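Local coordinates for phosphoglycolate phosphatase (Thermoplasma acidophilum, PDB 1L6R), which catalyses the magnesium-dependent hydrolysis of 2-phosphoglycolate to glycolate and phosphate and, less efficiently, of inorganic pyrophosphate, at residues G176-M182 and A197-I201. The protein carries 1 engineered substitution. Residues are numbered along the deposited sequence; the frame is centred on the assembly and turned at random.
With CA (calcium ion), chain C; CA (calcium ion), chain D.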
ATOM      1  N   GLY A 176       6.916   2.441 -13.551  1.00 10.33           N
ATOM      2  CA  GLY A 176       6.270   3.679 -13.132  1.00 11.81           C
ATOM      3  C   GLY A 176       7.278   4.806 -13.163  1.00 11.72           C
ATOM      4  O   GLY A 176       8.427   4.589 -13.572  1.00 12.60           O
ATOM      5  N   ASP A 177       6.891   5.991 -12.695  1.00 11.60           N
ATOM      6  CA  ASP A 177       7.801   7.128 -12.760  1.00 10.96           C
ATOM      7  C   ASP A 177       7.750   8.138 -11.626  1.00 11.45           C
ATOM      8  O   ASP A 177       8.657   8.957 -11.509  1.00 11.97           O
ATOM      9  CB  ASP A 177       7.556   7.891 -14.079  1.00 10.63           C
ATOM     10  CG  ASP A 177       6.216   8.624 -14.095  1.00 11.94           C
ATOM     11  OD1 ASP A 177       5.296   8.190 -13.401  1.00 11.96           O
ATOM     12  OD2 ASP A 177       6.068   9.636 -14.806  1.00 12.60           O
ATOM     13  N   SER A 178       6.724   8.092 -10.785  1.00 12.75           N
ATOM     14  CA  SER A 178       6.589   9.115  -9.757  1.00 12.59           C
ATOM     15  C   SER A 178       5.850   8.643  -8.518  1.00 12.43           C
ATOM     16  O   SER A 178       5.553   7.460  -8.371  1.00 12.79           O
ATOM     17  CB  SER A 178       5.868  10.329 -10.360  1.00 14.39           C
ATOM     18  OG  SER A 178       4.591   9.947 -10.834  1.00 16.64           O
ATOM     19  N   ASN A 179       5.540   9.583  -7.628  1.00 11.96           N
ATOM     20  CA  ASN A 179       4.880   9.238  -6.380  1.00 11.94           C
ATOM     21  C   ASN A 179       3.565   8.496  -6.529  1.00 11.08           C
ATOM     22  O   ASN A 179       3.270   7.615  -5.726  1.00 12.44           O
ATOM     23  CB  ASN A 179       4.678  10.491  -5.525  1.00 11.85           C
ATOM     24  CG  ASN A 179       3.930  10.196  -4.243  1.00 13.64           C
ATOM     25  OD1 ASN A 179       2.717  10.402  -4.161  1.00 16.71           O
ATOM     26  ND2 ASN A 179       4.640   9.688  -3.243  1.00 15.17           N
ATOM     27  N   ASN A 180       2.771   8.827  -7.546  1.00 11.86           N
ATOM     28  CA  ASN A 180       1.503   8.134  -7.707  1.00 12.25           C
ATOM     29  C   ASN A 180       1.685   6.663  -8.119  1.00 12.28           C
ATOM     30  O   ASN A 180       0.710   5.932  -8.294  1.00 14.49           O
ATOM     31  CB  ASN A 180       0.551   8.889  -8.673  1.00 13.19           C
ATOM     32  CG  ASN A 180       1.119   9.061 -10.067  1.00 12.92           C
ATOM     33  OD1 ASN A 180       1.940   8.265 -10.502  1.00 14.02           O
ATOM     34  ND2 ASN A 180       0.662  10.091 -10.784  1.00 12.50           N
ATOM     35  N   ASP A 181       2.939   6.225  -8.246  1.00 12.61           N
ATOM     36  CA  ASP A 181       3.241   4.830  -8.561  1.00 11.55           C
ATOM     37  C   ASP A 181       3.857   4.113  -7.372  1.00 12.06           C
ATOM     38  O   ASP A 181       4.036   2.897  -7.406  1.00 12.90           O
ATOM     39  CB  ASP A 181       4.220   4.723  -9.712  1.00 12.37           C
ATOM     40  CG  ASP A 181       3.754   5.471 -10.892  1.00 12.89           C
ATOM     41  OD1 ASP A 181       2.635   5.178 -11.361  1.00 14.92           O
ATOM     42  OD2 ASP A 181       4.498   6.362 -11.335  1.00 12.87           O
ATOM     43  N   MET A 182       4.203   4.854  -6.328  1.00 11.86           N
ATOM     44  CA  MET A 182       4.818   4.211  -5.175  1.00 12.15           C
ATOM     45  C   MET A 182       3.972   3.064  -4.616  1.00 13.09           C
ATOM     46  O   MET A 182       4.523   2.089  -4.123  1.00 13.91           O
ATOM     47  CB  MET A 182       5.141   5.237  -4.080  1.00 11.96           C
ATOM     48  CG  MET A 182       5.974   4.650  -2.932  1.00 12.78           C
ATOM     49  SD  MET A 182       7.529   3.829  -3.422  1.00 13.44           S
ATOM     50  CE  MET A 182       8.637   5.258  -3.565  1.00 15.81           C
ATOM     51  N   ALA A 197      12.584   9.480 -13.680  1.00 11.80           N
ATOM     52  CA  ALA A 197      11.720   9.073 -12.574  1.00 10.78           C
ATOM     53  C   ALA A 197      12.157   9.840 -11.324  1.00 11.88           C
ATOM     54  O   ALA A 197      13.280  10.342 -11.248  1.00 13.02           O
ATOM     55  CB  ALA A 197      11.853   7.575 -12.327  1.00 11.55           C
ATOM     56  N   THR A 198      11.271   9.933 -10.339  1.00 11.61           N
ATOM     57  CA  THR A 198      11.621  10.618  -9.099  1.00 12.04           C
ATOM     58  C   THR A 198      12.720   9.856  -8.374  1.00 12.74           C
ATOM     59  O   THR A 198      12.911   8.651  -8.586  1.00 12.08           O
ATOM     60  CB  THR A 198      10.430  10.712  -8.153  1.00 12.50           C
ATOM     61  OG1 THR A 198       9.931   9.391  -7.910  1.00 13.08           O
ATOM     62  CG2 THR A 198       9.330  11.591  -8.747  1.00 13.29           C
ATOM     63  N   ASP A 199      13.430  10.554  -7.495  1.00 12.13           N
ATOM     64  CA  ASP A 199      14.504   9.939  -6.740  1.00 12.24           C
ATOM     65  C   ASP A 199      14.038   8.754  -5.905  1.00 12.12           C
ATOM     66  O   ASP A 199      14.716   7.737  -5.858  1.00 13.15           O
ATOM     67  CB  ASP A 199      15.163  10.960  -5.802  1.00 12.40           C
ATOM     68  CG  ASP A 199      16.081  11.927  -6.528  1.00 15.65           C
ATOM     69  OD1 ASP A 199      16.392  11.712  -7.718  1.00 16.41           O
ATOM     70  OD2 ASP A 199      16.512  12.911  -5.884  1.00 18.10           O
ATOM     71  N   ASN A 200      12.892   8.876  -5.237  1.00 12.26           N
ATOM     72  CA  ASN A 200      12.431   7.781  -4.387  1.00 11.47           C
ATOM     73  C   ASN A 200      12.062   6.536  -5.189  1.00 12.04           C
ATOM     74  O   ASN A 200      12.254   5.410  -4.722  1.00 13.35           O
ATOM     75  CB  ASN A 200      11.251   8.230  -3.514  1.00 12.72           C
ATOM     76  CG  ASN A 200      11.696   9.030  -2.300  1.00 12.78           C
ATOM     77  OD1 ASN A 200      12.874   9.351  -2.144  1.00 14.35           O
ATOM     78  ND2 ASN A 200      10.747   9.361  -1.435  1.00 15.01           N
ATOM     79  N   ILE A 201      11.542   6.738  -6.397  1.00 12.19           N
ATOM     80  CA  ILE A 201      11.190   5.614  -7.254  1.00 12.25           C
ATOM     81  C   ILE A 201      12.485   4.963  -7.740  1.00 11.70           C
ATOM     82  O   ILE A 201      12.606   3.748  -7.740  1.00 11.80           O
ATOM     83  CB  ILE A 201      10.306   6.072  -8.443  1.00 10.28           C
ATOM     84  CG1 ILE A 201       8.875   6.352  -7.946  1.00 10.88           C
ATOM     85  CG2 ILE A 201      10.288   5.006  -9.542  1.00 12.48           C
ATOM     86  CD1 ILE A 201       8.116   5.120  -7.439  1.00 12.15           C
TER
HETATM   87 CA    CA C 901       3.053   7.840 -12.547  1.00 12.71          CA
HETATM   88 CA    CA D 902       6.708  10.525 -16.929  1.00 11.43          CA
HETATM   89  O   HOH W   1       2.349  10.078 -13.396  1.00 16.67           O
HETATM   90  O   HOH W   2       0.482   7.580 -13.195  1.00 16.36           O
HETATM   91  O   HOH W   3       4.814  12.121 -16.398  1.00 16.49           O
HETATM   92  O   HOH W   4       5.221  10.536 -18.999  1.00 13.44           O
HETATM   93  O   HOH W   5       8.846   9.406 -17.333  1.00 14.36           O
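D177 and T198 join, by one backbone hydrogen bond backed by apolar side chains, the metal-binding loop after strand 172-175 of this HAD-type hydrolase to the start of helix 199-204. T198 N gives its hydrogen to D177 O (3.0 Å, N-H...O 155°), and A197 CA makes a CA-H...O contact with the same oxygen. T198 is the helix N-cap: chi1 of 56° turns OG1 back over the start of the helix, where it accepts a weak bond from I201 N, while CG2 lies 4.0 Å from S178 CB. Replacing T198 by an alanine would probably leave I201 N without its cap and open a gap beside S178. Further along the helix, I201 CG1 lies 3.5 Å from S178 O, and the M182 chain folds so that CE meets I201 CD1 at 3.9 Å.

The loop's other side faces two calcium ions; D177 bridges them, OD1 to one and OD2 to the other. N180 OD1, D181 OD2 and the nucleophile D11 also ligate the first. D181 OD2 additionally accepts D177 N, from above the carboxylate plane, and S178 N, through its anti lone pair. The helix start thus holds the D177 carbonyl while its carboxylate bridges two calcium ions, at positions consistent with those of the magnesium cofactor.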